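Local coordinates for protein phosphoribosylaminoimidazole-succinocarboxamide synthase (Ehrlichia chaffeensis str. Arkansas, PDB 3KRE) that catalyses the ATP-dependent ligation of L-aspartate to carboxyaminoimidazole ribonucleotide, giving SAICAR in de novo purine biosynthesis, at residues F37-L40 with V45-H48; L101-T106 with D211-D216; V112-L117 with I174-I179; G156-F161 with Q167-I172. All blocks are in the same frame, centred on the assembly; numbering follows the deposited sequence.

Contact 1: F37-L40 with V45-H48; sequences FATL and VIQH. With EDO (1,2-ethanediol), chain K.
Phe37 and Ile46 form an antiparallel hydrogen-bonded pair: Phe37 N gives its hydrogen to Ile46 O at 2.8 Å, and Ile46 N gives its own to Phe37 O at 2.9 Å. This reciprocal pair of hydrogen bonds joins the two strands of a beta hairpin. Phe37 and Ile46 put their side chains on the same face, where Phe37 CB lies 4.2 Å from Ile46 CB. Beside them the Phe37 ring presents its CE2 edge to the face of the His48 imidazole in an offset edge-to-face pair, with ring centroids 5.7 Å apart and planes at 89°; Phe37 CE2 is 3.7 Å from His48 CB. The imidazole reaches this place because His48 CG stands anti to its backbone N (chi1 173°), laying the side chain alongside Phe37. Both imidazole nitrogens are engaged: His48 ND1 is hydrogen-bonded to Glu99 OE2, and His48 NE2 is hydrogen-bonded to O1 of a 1,2-ethanediol, probably from the crystallisation liquor, at 2.9 Å near the ring plane. Farther along, the methyl of Thr39, CG2, rests on Ile46 CG1 at 3.7 Å, while Thr39 OG1 is hydrogen-bonded to Glu44 O, at the start of strand 44-49. Val45 CB comes to 3.4 Å from Phe37 O. The hairpin sits at the surface inside a larger antiparallel sheet: strand 34-38 has strand 27-30 as its other neighbour, and strand 44-49 pairs on with strand 99-107, where Val45 packs against Val102 and Lys104.

Contact 2: L101-T106 with D211-D216; sequences LVKKIT and DLFLAD
Ile105 and Phe213 bury the most surface here, although their CA atoms stay 8.3 Å apart and the gap is bridged by side chains. The terminal methyl of Ile105 does the touching: CD1 lies 4.1 Å from Phe213 CB and 3.9 Å from Ala215 CB, so one methyl group rests against two alternate residues of the other segment. It gets there because CG1 stands between the backbone N and the carbonyl carbon (chi1 59°), with CD1 extended beyond it. Phe213 meets Ile105 at the root of its side chain, while Lys103 CD comes obliquely to the Phe213 ring, no nearer than 4.5 Å to Phe213 CD1. Leu204 of strand 192-204 touches both Lys103 and Phe213, and that strand is the sheet partner of 99-107 as well as of 213-214, so the contact joins two strands that both pair with 192-204. The carboxylates are paired outside the two segments: Asp211 forms salt bridges with Lys88 and Lys171, Asp216 with Lys34 and Lys198. Across the gap itself the chemistry is apolar, Lys103 taking part through its aliphatic chain, consistent with van der Waals contact between strands whose positions are set by their sheet bonds.

Contact 3: V112-L117 with I174-I179; sequences VVIRNL and ILSLKI
Ser176 OG is hydrogen-bonded to Ile172 O, one helical turn earlier in its own helix; with OG so paired, Ser176 puts both CB and OG against aliphatic side chains of strand 110-115. This is a helix packed on an antiparallel sheet, in an alpha+beta fold: helix 166-189 covers one face of the sheet, and the small serine probably helps the two backbones approach, with Ile114 CA and Ser176 CA 7.2 Å apart. Val112 and Ile114, alternate residues of the strand, both point toward the helix and receive Ser176 between them. Ile114 supplies CG1, which touches Ser176 CB at 3.9 Å, and CD1, which lies 4.0 Å from the same carbon; a CG1 placed anti to the carbonyl carbon (chi1 -58°) lets both atoms reach the serine. Val113 and Arg115 belong to the other face, where Arg115 forms a salt bridge to Glu140. On the helix side Leu199 of strand 192-204 packs against Ser176 and Ile179, extending the buried surface to the next strand. The closest approach is made by a methyl to the serine oxygen: Val112 CG1 to Ser176 OG, 3.5 Å.

Contact 4: G156-F161 with Q167-I172; sequences GHILSF and QELEKI
Leu169 meets Ile158 and Leu159 across the contact, while the flat groups of 156-161 lie away from it: one face of the Phe161 ring carries His157 NE2, 3.4 Å above the plane and offset toward the rim, and both rings also meet Trp163 of the connecting loop, with planes inclined at about 35° for His157 and 40° for Phe161. The contact proper is aliphatic. Leu169, a buried residue of helix 166-189, sends its two methyls to different neighbours: CD2 lies 3.9 Å from both Leu159 CG and Leu159 CD2, and CD1 comes to 4.3 Å from Ile158 CD1. The Leu169 side chain leaves the helix with CG opposite the backbone N (chi1 -177°), and the branch that follows spreads the pair of methyls across the successive residues Ile158 and Leu159. The closest CA atoms, those of Leu159 and Leu169, are 8.1 Å apart. The five-residue connection folds the short helix back on the start of the long one. Beneath both, Phe141 of strand 133-143 touches Ile158, Leu169 and Ile172, while strand 110-115 meets Ile158 through Ile110 and Ile172 through Val112, so the pair of helices is seated on the sheet.

How the contacts relate
Contact 1 lies at the surface and is the one built on backbone hydrogen bonds, with an aromatic pair added; contact 2 is partly buried, and contacts 3 and 4 are buried. Contact 4 is wholly aliphatic, while contact 3 sets a serine against aliphatic side chains. Contacts 1 and 2 meet directly, through probable hydrogen bonds from Val45 N to Val102 O and from Gln47 NE2 to Asp216 O, since strands 44-49 and 99-107 are sheet neighbours. Helix 166-189 serves both contacts 3 and 4, which touch where Val112 meets Ile172. Segment 211-216 links to both: Leu212 packs on Leu175 and Ile172, and Asp211 pairs with Lys171. Contacts 1 and 3 share the sheet yet stand about 28 Å apart, centre to centre.

Contact 1: F37-L40 with V45-H48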
loop_
_atom_site.group_PDB
_atom_site.type_symbol
_atom_site.label_atom_id
_atom_site.label_comp_id
_atom_site.label_asym_id
_atom_site.label_seq_id
_atom_site.Cartn_x
_atom_site.Cartn_y
_atom_site.Cartn_z
ATOM N N PHE A 37 4.849 -14.221 9.582
ATOM C CA PHE A 37 5.398 -15.365 10.303
ATOM C C PHE A 37 6.694 -15.016 10.990
ATOM O O PHE A 37 7.535 -14.273 10.458
ATOM C CB PHE A 37 5.693 -16.557 9.370
ATOM C CG PHE A 37 4.459 -17.232 8.813
ATOM C CD1 PHE A 37 3.713 -18.105 9.596
ATOM C CD2 PHE A 37 4.062 -17.021 7.501
ATOM C CE1 PHE A 37 2.595 -18.735 9.085
ATOM C CE2 PHE A 37 2.907 -17.646 6.984
ATOM C CZ PHE A 37 2.187 -18.502 7.774
ATOM N N ALA A 38 6.907 -15.596 12.169
ATOM C CA ALA A 38 8.211 -15.482 12.808
ATOM C C ALA A 38 9.271 -16.233 12.021
ATOM O O ALA A 38 8.970 -17.154 11.245
ATOM C CB ALA A 38 8.156 -16.005 14.269
ATOM N N THR A 39 10.528 -15.859 12.271
ATOM C CA THR A 39 11.689 -16.646 11.868
ATOM C C THR A 39 12.564 -16.898 13.107
ATOM O O THR A 39 12.298 -16.358 14.169
ATOM C CB THR A 39 12.527 -15.920 10.785
ATOM O OG1 THR A 39 13.306 -14.859 11.377
ATOM C CG2 THR A 39 11.620 -15.378 9.653
ATOM N N LEU A 40 13.626 -17.681 12.963
ATOM C CA LEU A 40 14.577 -17.882 14.081
ATOM C C LEU A 40 15.308 -16.605 14.489
ATOM O O LEU A 40 15.784 -16.509 15.603
ATOM C CB LEU A 40 15.607 -18.985 13.742
ATOM C CG LEU A 40 15.011 -20.389 13.452
ATOM C CD1 LEU A 40 16.108 -21.372 12.979
ATOM C CD2 LEU A 40 14.254 -20.957 14.676
ATOM N N VAL A 45 11.012 -10.995 10.051
ATOM C CA VAL A 45 9.779 -11.746 9.893
ATOM C C VAL A 45 9.483 -11.993 8.421
ATOM O O VAL A 45 10.093 -11.361 7.538
ATOM C CB VAL A 45 8.604 -11.053 10.611
ATOM C CG1 VAL A 45 8.836 -11.132 12.117
ATOM C CG2 VAL A 45 8.363 -9.599 10.115
ATOM N N ILE A 46 8.592 -12.952 8.157
ATOM C CA ILE A 46 8.212 -13.276 6.782
ATOM C C ILE A 46 6.852 -12.685 6.519
ATOM O O ILE A 46 5.904 -12.925 7.280
ATOM C CB ILE A 46 8.186 -14.805 6.517
ATOM C CG1 ILE A 46 9.588 -15.377 6.592
ATOM C CG2 ILE A 46 7.487 -15.147 5.143
ATOM C CD1 ILE A 46 9.608 -16.853 6.671
ATOM N N GLN A 47 6.752 -11.880 5.463
ATOM C CA GLN A 47 5.478 -11.363 5.019
ATOM C C GLN A 47 4.981 -12.301 3.931
ATOM O O GLN A 47 5.633 -12.440 2.897
ATOM C CB GLN A 47 5.652 -9.931 4.503
ATOM C CG GLN A 47 4.382 -9.213 4.123
ATOM C CD GLN A 47 4.643 -7.832 3.528
ATOM O OE1 GLN A 47 5.318 -7.689 2.515
ATOM N NE2 GLN A 47 4.113 -6.826 4.157
ATOM N N HIS A 48 3.852 -12.968 4.213
ATOM C CA HIS A 48 3.299 -14.011 3.363
ATOM C C HIS A 48 1.984 -13.486 2.786
ATOM O O HIS A 48 1.063 -13.077 3.535
ATOM C CB HIS A 48 3.095 -15.304 4.153
ATOM C CG HIS A 48 2.375 -16.376 3.393
ATOM N ND1 HIS A 48 3.013 -17.511 2.929
ATOM C CD2 HIS A 48 1.073 -16.502 3.035
ATOM C CE1 HIS A 48 2.137 -18.279 2.301
ATOM N NE2 HIS A 48 0.953 -17.689 2.342
HETATM C C1 EDO K . -2.120 -18.774 0.282
HETATM O O1 EDO K . -1.751 -18.375 1.604
HETATM C C2 EDO K . -3.633 -19.019 0.152
HETATM O O2 EDO K . -4.476 -17.832 0.235
#

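Contact 2: L101-T106 with D211-D216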
loop_
_atom_site.group_PDB
_atom_site.type_symbol
_atom_site.label_atom_id
_atom_site.label_comp_id
_atom_site.label_asym_id
_atom_site.label_seq_id
_atom_site.Cartn_x
_atom_site.Cartn_y
_atom_site.Cartn_z
ATOM N N LEU A 101 11.126 -11.540 3.059
ATOM C CA LEU A 101 11.737 -11.316 4.350
ATOM C C LEU A 101 11.744 -9.817 4.594
ATOM O O LEU A 101 12.224 -9.034 3.756
ATOM C CB LEU A 101 13.167 -11.832 4.365
ATOM C CG LEU A 101 13.830 -11.941 5.748
ATOM C CD1 LEU A 101 13.083 -12.991 6.626
ATOM C CD2 LEU A 101 15.316 -12.284 5.624
ATOM N N VAL A 102 11.241 -9.421 5.753
ATOM C CA VAL A 102 11.184 -8.017 6.111
ATOM C C VAL A 102 11.594 -7.795 7.572
ATOM O O VAL A 102 11.561 -8.726 8.426
ATOM C CB VAL A 102 9.767 -7.430 5.901
ATOM C CG1 VAL A 102 9.280 -7.590 4.452
ATOM C CG2 VAL A 102 8.775 -8.098 6.883
ATOM N N LYS A 103 11.965 -6.547 7.852
ATOM C CA LYS A 103 12.358 -6.120 9.188
ATOM C C LYS A 103 11.154 -6.247 10.115
ATOM O O LYS A 103 10.079 -5.859 9.738
ATOM C CB LYS A 103 12.809 -4.655 9.180
ATOM C CG LYS A 103 14.097 -4.371 8.396
ATOM C CD LYS A 103 14.548 -2.881 8.519
ATOM C CE LYS A 103 15.941 -2.699 9.179
ATOM N NZ LYS A 103 16.194 -3.654 10.268
ATOM N N LYS A 104 11.364 -6.702 11.331
ATOM C CA LYS A 104 10.338 -6.660 12.330
ATOM C C LYS A 104 10.339 -5.236 12.897
ATOM O O LYS A 104 11.285 -4.813 13.567
ATOM C CB LYS A 104 10.562 -7.711 13.407
ATOM C CG LYS A 104 9.380 -7.855 14.378
ATOM C CD LYS A 104 9.605 -8.953 15.407
ATOM C CE LYS A 104 8.274 -9.319 16.114
ATOM N NZ LYS A 104 8.452 -10.429 17.140
ATOM N N ILE A 105 9.246 -4.530 12.678
ATOM C CA ILE A 105 9.075 -3.164 13.164
ATOM C C ILE A 105 7.692 -2.970 13.822
ATOM O O ILE A 105 6.790 -3.784 13.630
ATOM C CB ILE A 105 9.268 -2.130 12.023
ATOM C CG1 ILE A 105 8.286 -2.365 10.879
ATOM C CG2 ILE A 105 10.705 -2.151 11.485
ATOM C CD1 ILE A 105 8.357 -1.242 9.817
ATOM N N THR A 106 7.559 -1.908 14.615
ATOM C CA THR A 106 6.263 -1.549 15.168
ATOM C C THR A 106 5.553 -0.611 14.231
ATOM O O THR A 106 6.094 0.430 13.891
ATOM C CB THR A 106 6.377 -0.950 16.565
ATOM O OG1 THR A 106 7.008 -1.926 17.407
ATOM C CG2 THR A 106 4.999 -0.682 17.132
ATOM N N ASP A 211 13.939 6.301 12.321
ATOM C CA ASP A 211 13.255 7.020 11.240
ATOM C C ASP A 211 12.016 6.181 10.861
ATOM O O ASP A 211 11.772 5.106 11.428
ATOM C CB ASP A 211 14.218 7.245 10.074
ATOM C CG ASP A 211 13.807 8.383 9.130
ATOM O OD1 ASP A 211 12.706 8.985 9.259
ATOM O OD2 ASP A 211 14.641 8.679 8.244
ATOM N N LEU A 212 11.219 6.702 9.932
ATOM C CA LEU A 212 9.995 6.083 9.498
ATOM C C LEU A 212 10.321 5.129 8.349
ATOM O O LEU A 212 10.946 5.529 7.352
ATOM C CB LEU A 212 9.021 7.176 9.028
ATOM C CG LEU A 212 8.591 8.174 10.104
ATOM C CD1 LEU A 212 7.724 9.329 9.482
ATOM C CD2 LEU A 212 7.860 7.449 11.242
ATOM N N PHE A 213 9.963 3.866 8.524
ATOM C CA PHE A 213 10.210 2.829 7.525
ATOM C C PHE A 213 8.920 2.492 6.848
ATOM O O PHE A 213 7.953 2.130 7.507
ATOM C CB PHE A 213 10.792 1.581 8.176
ATOM C CG PHE A 213 12.231 1.791 8.612
ATOM C CD1 PHE A 213 13.279 1.352 7.824
ATOM C CD2 PHE A 213 12.505 2.530 9.750
ATOM C CE1 PHE A 213 14.587 1.585 8.189
ATOM C CE2 PHE A 213 13.858 2.798 10.120
ATOM C CZ PHE A 213 14.865 2.302 9.363
ATOM N N LEU A 214 8.939 2.492 5.526
ATOM C CA LEU A 214 7.770 2.065 4.782
ATOM C C LEU A 214 7.525 0.555 4.995
ATOM O O LEU A 214 8.442 -0.278 4.878
ATOM C CB LEU A 214 7.927 2.353 3.292
ATOM C CG LEU A 214 6.663 2.184 2.460
ATOM C CD1 LEU A 214 5.622 3.255 2.820
ATOM C CD2 LEU A 214 7.068 2.274 0.993
ATOM N N ALA A 215 6.277 0.217 5.282
ATOM C CA ALA A 215 5.920 -1.172 5.626
ATOM C C ALA A 215 4.729 -1.643 4.782
ATOM O O ALA A 215 4.492 -1.114 3.702
ATOM C CB ALA A 215 5.636 -1.233 7.092
ATOM N N ASP A 216 3.982 -2.640 5.275
ATOM C CA ASP A 216 2.841 -3.215 4.548
ATOM C C ASP A 216 3.221 -3.559 3.107
ATOM O O ASP A 216 4.254 -4.189 2.915
ATOM C CB ASP A 216 1.611 -2.321 4.627
ATOM C CG ASP A 216 0.335 -3.078 4.281
ATOM O OD1 ASP A 216 0.079 -4.082 4.939
ATOM O OD2 ASP A 216 -0.344 -2.745 3.293
#

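Contact 3: V112-L117 with I174-I179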
loop_
_atom_site.group_PDB
_atom_site.type_symbol
_atom_site.label_atom_id
_atom_site.label_comp_id
_atom_site.label_asym_id
_atom_site.label_seq_id
_atom_site.Cartn_x
_atom_site.Cartn_y
_atom_site.Cartn_z
ATOM N N VAL A 112 -1.776 6.335 5.468
ATOM C CA VAL A 112 -1.610 7.584 4.746
ATOM C C VAL A 112 -2.142 7.341 3.346
ATOM O O VAL A 112 -1.666 6.448 2.641
ATOM C CB VAL A 112 -0.138 8.007 4.690
ATOM C CG1 VAL A 112 -0.026 9.386 4.071
ATOM C CG2 VAL A 112 0.502 7.949 6.113
ATOM N N VAL A 113 -3.147 8.112 2.949
ATOM C CA VAL A 113 -3.716 7.965 1.614
ATOM C C VAL A 113 -3.312 9.173 0.818
ATOM O O VAL A 113 -3.507 10.293 1.278
ATOM C CB VAL A 113 -5.252 7.802 1.634
ATOM C CG1 VAL A 113 -5.791 7.802 0.215
ATOM C CG2 VAL A 113 -5.664 6.505 2.395
ATOM N N ILE A 114 -2.717 8.938 -0.346
ATOM C CA ILE A 114 -2.247 9.968 -1.249
ATOM C C ILE A 114 -3.101 9.884 -2.520
ATOM O O ILE A 114 -3.191 8.825 -3.151
ATOM C CB ILE A 114 -0.744 9.797 -1.610
ATOM C CG1 ILE A 114 0.135 9.800 -0.356
ATOM C CG2 ILE A 114 -0.308 10.937 -2.480
ATOM C CD1 ILE A 114 0.247 8.453 0.341
ATOM N N ARG A 115 -3.731 10.991 -2.884
ATOM C CA ARG A 115 -4.661 11.021 -4.040
ATOM C C ARG A 115 -4.191 11.994 -5.116
ATOM O O ARG A 115 -3.952 13.197 -4.839
ATOM C CB ARG A 115 -6.060 11.430 -3.572
ATOM C CG ARG A 115 -6.608 10.666 -2.359
ATOM C CD ARG A 115 -8.027 11.047 -2.057
ATOM N NE ARG A 115 -8.523 10.349 -0.876
ATOM C CZ ARG A 115 -9.063 9.130 -0.876
ATOM N NH1 ARG A 115 -9.216 8.452 -1.995
ATOM N NH2 ARG A 115 -9.488 8.611 0.254
ATOM N N ASN A 116 -4.096 11.476 -6.349
ATOM C CA ASN A 116 -3.800 12.260 -7.533
ATOM C C ASN A 116 -5.045 12.625 -8.329
ATOM O O ASN A 116 -5.128 13.714 -8.872
ATOM C CB ASN A 116 -2.777 11.542 -8.409
ATOM C CG ASN A 116 -1.445 11.389 -7.709
ATOM O OD1 ASN A 116 -0.913 12.360 -7.197
ATOM N ND2 ASN A 116 -0.921 10.177 -7.663
ATOM N N LEU A 117 -5.967 11.688 -8.437
ATOM C CA LEU A 117 -7.295 11.924 -8.976
ATOM C C LEU A 117 -8.319 11.509 -7.927
ATOM O O LEU A 117 -8.029 10.738 -7.023
ATOM C CB LEU A 117 -7.525 11.110 -10.241
ATOM C CG LEU A 117 -6.426 10.992 -11.306
ATOM C CD1 LEU A 117 -6.993 10.088 -12.462
ATOM C CD2 LEU A 117 -5.972 12.341 -11.830
ATOM N N ILE A 174 6.380 14.508 3.624
ATOM C CA ILE A 174 7.452 14.703 2.621
ATOM C C ILE A 174 7.739 13.351 1.932
ATOM O O ILE A 174 7.834 13.261 0.675
ATOM C CB ILE A 174 8.728 15.248 3.264
ATOM C CG1 ILE A 174 8.534 16.716 3.690
ATOM C CG2 ILE A 174 9.935 15.074 2.316
ATOM C CD1 ILE A 174 9.641 17.202 4.666
ATOM N N LEU A 175 7.857 12.303 2.738
ATOM C CA LEU A 175 8.144 10.958 2.216
ATOM C C LEU A 175 7.005 10.476 1.331
ATOM O O LEU A 175 7.255 9.881 0.276
ATOM C CB LEU A 175 8.376 9.945 3.363
ATOM C CG LEU A 175 9.654 10.122 4.179
ATOM C CD1 LEU A 175 9.670 9.137 5.409
ATOM C CD2 LEU A 175 10.940 9.945 3.299
ATOM N N SER A 176 5.763 10.695 1.777
ATOM C CA SER A 176 4.585 10.283 1.013
ATOM C C SER A 176 4.544 10.949 -0.345
ATOM O O SER A 176 4.274 10.287 -1.366
ATOM C CB SER A 176 3.284 10.520 1.826
ATOM O OG SER A 176 3.262 9.664 2.950
ATOM N N LEU A 177 4.804 12.251 -0.409
ATOM C CA LEU A 177 4.842 12.957 -1.675
ATOM C C LEU A 177 6.024 12.510 -2.567
ATOM O O LEU A 177 5.891 12.448 -3.794
ATOM C CB LEU A 177 4.881 14.485 -1.433
ATOM C CG LEU A 177 3.608 15.013 -0.768
ATOM C CD1 LEU A 177 3.712 16.505 -0.366
ATOM C CD2 LEU A 177 2.410 14.750 -1.744
ATOM N N LYS A 178 7.176 12.234 -1.967
ATOM C CA LYS A 178 8.333 11.757 -2.731
ATOM C C LYS A 178 8.006 10.371 -3.322
ATOM O O LYS A 178 8.263 10.112 -4.508
ATOM C CB LYS A 178 9.594 11.700 -1.854
ATOM C CG LYS A 178 10.872 11.163 -2.545
ATOM C CD LYS A 178 12.170 11.366 -1.663
ATOM C CE LYS A 178 13.368 10.505 -2.211
ATOM N NZ LYS A 178 14.612 10.600 -1.387
ATOM N N ILE A 179 7.417 9.523 -2.502
ATOM C CA ILE A 179 6.986 8.187 -2.939
ATOM C C ILE A 179 5.975 8.329 -4.072
ATOM O O ILE A 179 6.044 7.603 -5.076
ATOM C CB ILE A 179 6.440 7.343 -1.738
ATOM C CG1 ILE A 179 7.585 6.965 -0.806
ATOM C CG2 ILE A 179 5.704 6.056 -2.246
ATOM C CD1 ILE A 179 7.181 6.541 0.612
#

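Contact 4: G156-F161 with Q167-I172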
loop_
_atom_site.group_PDB
_atom_site.type_symbol
_atom_site.label_atom_id
_atom_site.label_comp_id
_atom_site.label_asym_id
_atom_site.label_seq_id
_atom_site.Cartn_x
_atom_site.Cartn_y
_atom_site.Cartn_z
ATOM N N GLY A 156 -3.714 17.215 14.111
ATOM C CA GLY A 156 -3.751 17.533 15.508
ATOM C C GLY A 156 -4.137 16.341 16.349
ATOM O O GLY A 156 -3.657 16.197 17.457
ATOM N N HIS A 157 -4.965 15.473 15.787
ATOM C CA HIS A 157 -5.350 14.223 16.441
ATOM C C HIS A 157 -4.130 13.327 16.565
ATOM O O HIS A 157 -3.799 12.849 17.667
ATOM C CB HIS A 157 -6.418 13.533 15.620
ATOM C CG HIS A 157 -7.042 12.342 16.277
ATOM N ND1 HIS A 157 -8.410 12.169 16.353
ATOM C CD2 HIS A 157 -6.491 11.248 16.858
ATOM C CE1 HIS A 157 -8.670 11.022 16.953
ATOM N NE2 HIS A 157 -7.523 10.442 17.267
ATOM N N ILE A 158 -3.449 13.137 15.447
ATOM C CA ILE A 158 -2.220 12.326 15.420
ATOM C C ILE A 158 -1.239 12.835 16.468
ATOM O O ILE A 158 -0.690 12.057 17.221
ATOM C CB ILE A 158 -1.600 12.316 14.005
ATOM C CG1 ILE A 158 -2.498 11.555 13.025
ATOM C CG2 ILE A 158 -0.146 11.752 14.033
ATOM C CD1 ILE A 158 -2.201 11.862 11.522
ATOM N N LEU A 159 -1.057 14.151 16.542
ATOM C CA LEU A 159 -0.100 14.730 17.467
ATOM C C LEU A 159 -0.562 14.630 18.918
ATOM O O LEU A 159 0.241 14.348 19.814
ATOM C CB LEU A 159 0.170 16.200 17.116
ATOM C CG LEU A 159 0.884 16.491 15.801
ATOM C CD1 LEU A 159 0.975 17.997 15.591
ATOM C CD2 LEU A 159 2.265 15.846 15.761
ATOM N N SER A 160 -1.844 14.869 19.151
ATOM C CA SER A 160 -2.402 14.818 20.517
ATOM C C SER A 160 -2.296 13.427 21.094
ATOM O O SER A 160 -1.938 13.249 22.263
ATOM C CB SER A 160 -3.877 15.235 20.532
ATOM O OG SER A 160 -4.351 15.364 21.860
ATOM N N PHE A 161 -2.630 12.442 20.278
ATOM C CA PHE A 161 -2.527 11.045 20.694
ATOM C C PHE A 161 -1.093 10.487 20.658
ATOM O O PHE A 161 -0.861 9.321 21.017
ATOM C CB PHE A 161 -3.495 10.198 19.880
ATOM C CG PHE A 161 -4.909 10.249 20.397
ATOM C CD1 PHE A 161 -5.712 11.347 20.142
ATOM C CD2 PHE A 161 -5.435 9.190 21.134
ATOM C CE1 PHE A 161 -7.024 11.402 20.605
ATOM C CE2 PHE A 161 -6.734 9.229 21.609
ATOM C CZ PHE A 161 -7.535 10.353 21.349
ATOM N N GLN A 167 7.832 16.612 14.132
ATOM C CA GLN A 167 8.884 16.367 13.116
ATOM C C GLN A 167 8.550 15.138 12.234
ATOM O O GLN A 167 8.696 15.188 11.009
ATOM C CB GLN A 167 10.282 16.193 13.754
ATOM N N GLU A 168 8.097 14.057 12.857
ATOM C CA GLU A 168 7.678 12.840 12.132
ATOM C C GLU A 168 6.505 13.075 11.199
ATOM O O GLU A 168 6.457 12.512 10.108
ATOM C CB GLU A 168 7.321 11.710 13.103
ATOM C CG GLU A 168 8.534 11.207 13.864
ATOM C CD GLU A 168 8.191 10.212 14.944
ATOM O OE1 GLU A 168 7.088 10.315 15.551
ATOM O OE2 GLU A 168 9.036 9.320 15.170
ATOM N N LEU A 169 5.557 13.918 11.617
ATOM C CA LEU A 169 4.400 14.153 10.797
ATOM C C LEU A 169 4.813 14.958 9.559
ATOM O O LEU A 169 4.375 14.675 8.430
ATOM C CB LEU A 169 3.283 14.816 11.621
ATOM C CG LEU A 169 1.931 15.111 10.983
ATOM C CD1 LEU A 169 1.411 13.910 10.261
ATOM C CD2 LEU A 169 0.970 15.566 12.061
ATOM N N GLU A 170 5.671 15.961 9.735
ATOM C CA GLU A 170 6.141 16.677 8.551
ATOM C C GLU A 170 6.922 15.694 7.655
ATOM O O GLU A 170 6.787 15.720 6.431
ATOM C CB GLU A 170 6.983 17.892 8.947
ATOM C CG GLU A 170 7.824 18.544 7.803
ATOM C CD GLU A 170 7.074 19.067 6.554
ATOM O OE1 GLU A 170 6.071 18.458 6.040
ATOM O OE2 GLU A 170 7.582 20.095 6.007
ATOM N N LYS A 171 7.742 14.840 8.265
ATOM C CA LYS A 171 8.542 13.873 7.484
ATOM C C LYS A 171 7.638 12.895 6.712
ATOM O O LYS A 171 7.868 12.616 5.543
ATOM C CB LYS A 171 9.489 13.106 8.391
ATOM C CG LYS A 171 10.371 12.085 7.710
ATOM C CD LYS A 171 11.500 12.690 6.899
ATOM C CE LYS A 171 12.586 11.630 6.573
ATOM N NZ LYS A 171 13.577 11.347 7.687
ATOM N N ILE A 172 6.599 12.398 7.364
ATOM C CA ILE A 172 5.741 11.409 6.721
ATOM C C ILE A 172 5.064 11.999 5.487
ATOM O O ILE A 172 4.865 11.315 4.474
ATOM C CB ILE A 172 4.745 10.783 7.736
ATOM C CG1 ILE A 172 4.315 9.390 7.282
ATOM C CG2 ILE A 172 3.517 11.617 7.973
ATOM C CD1 ILE A 172 3.662 8.612 8.417
#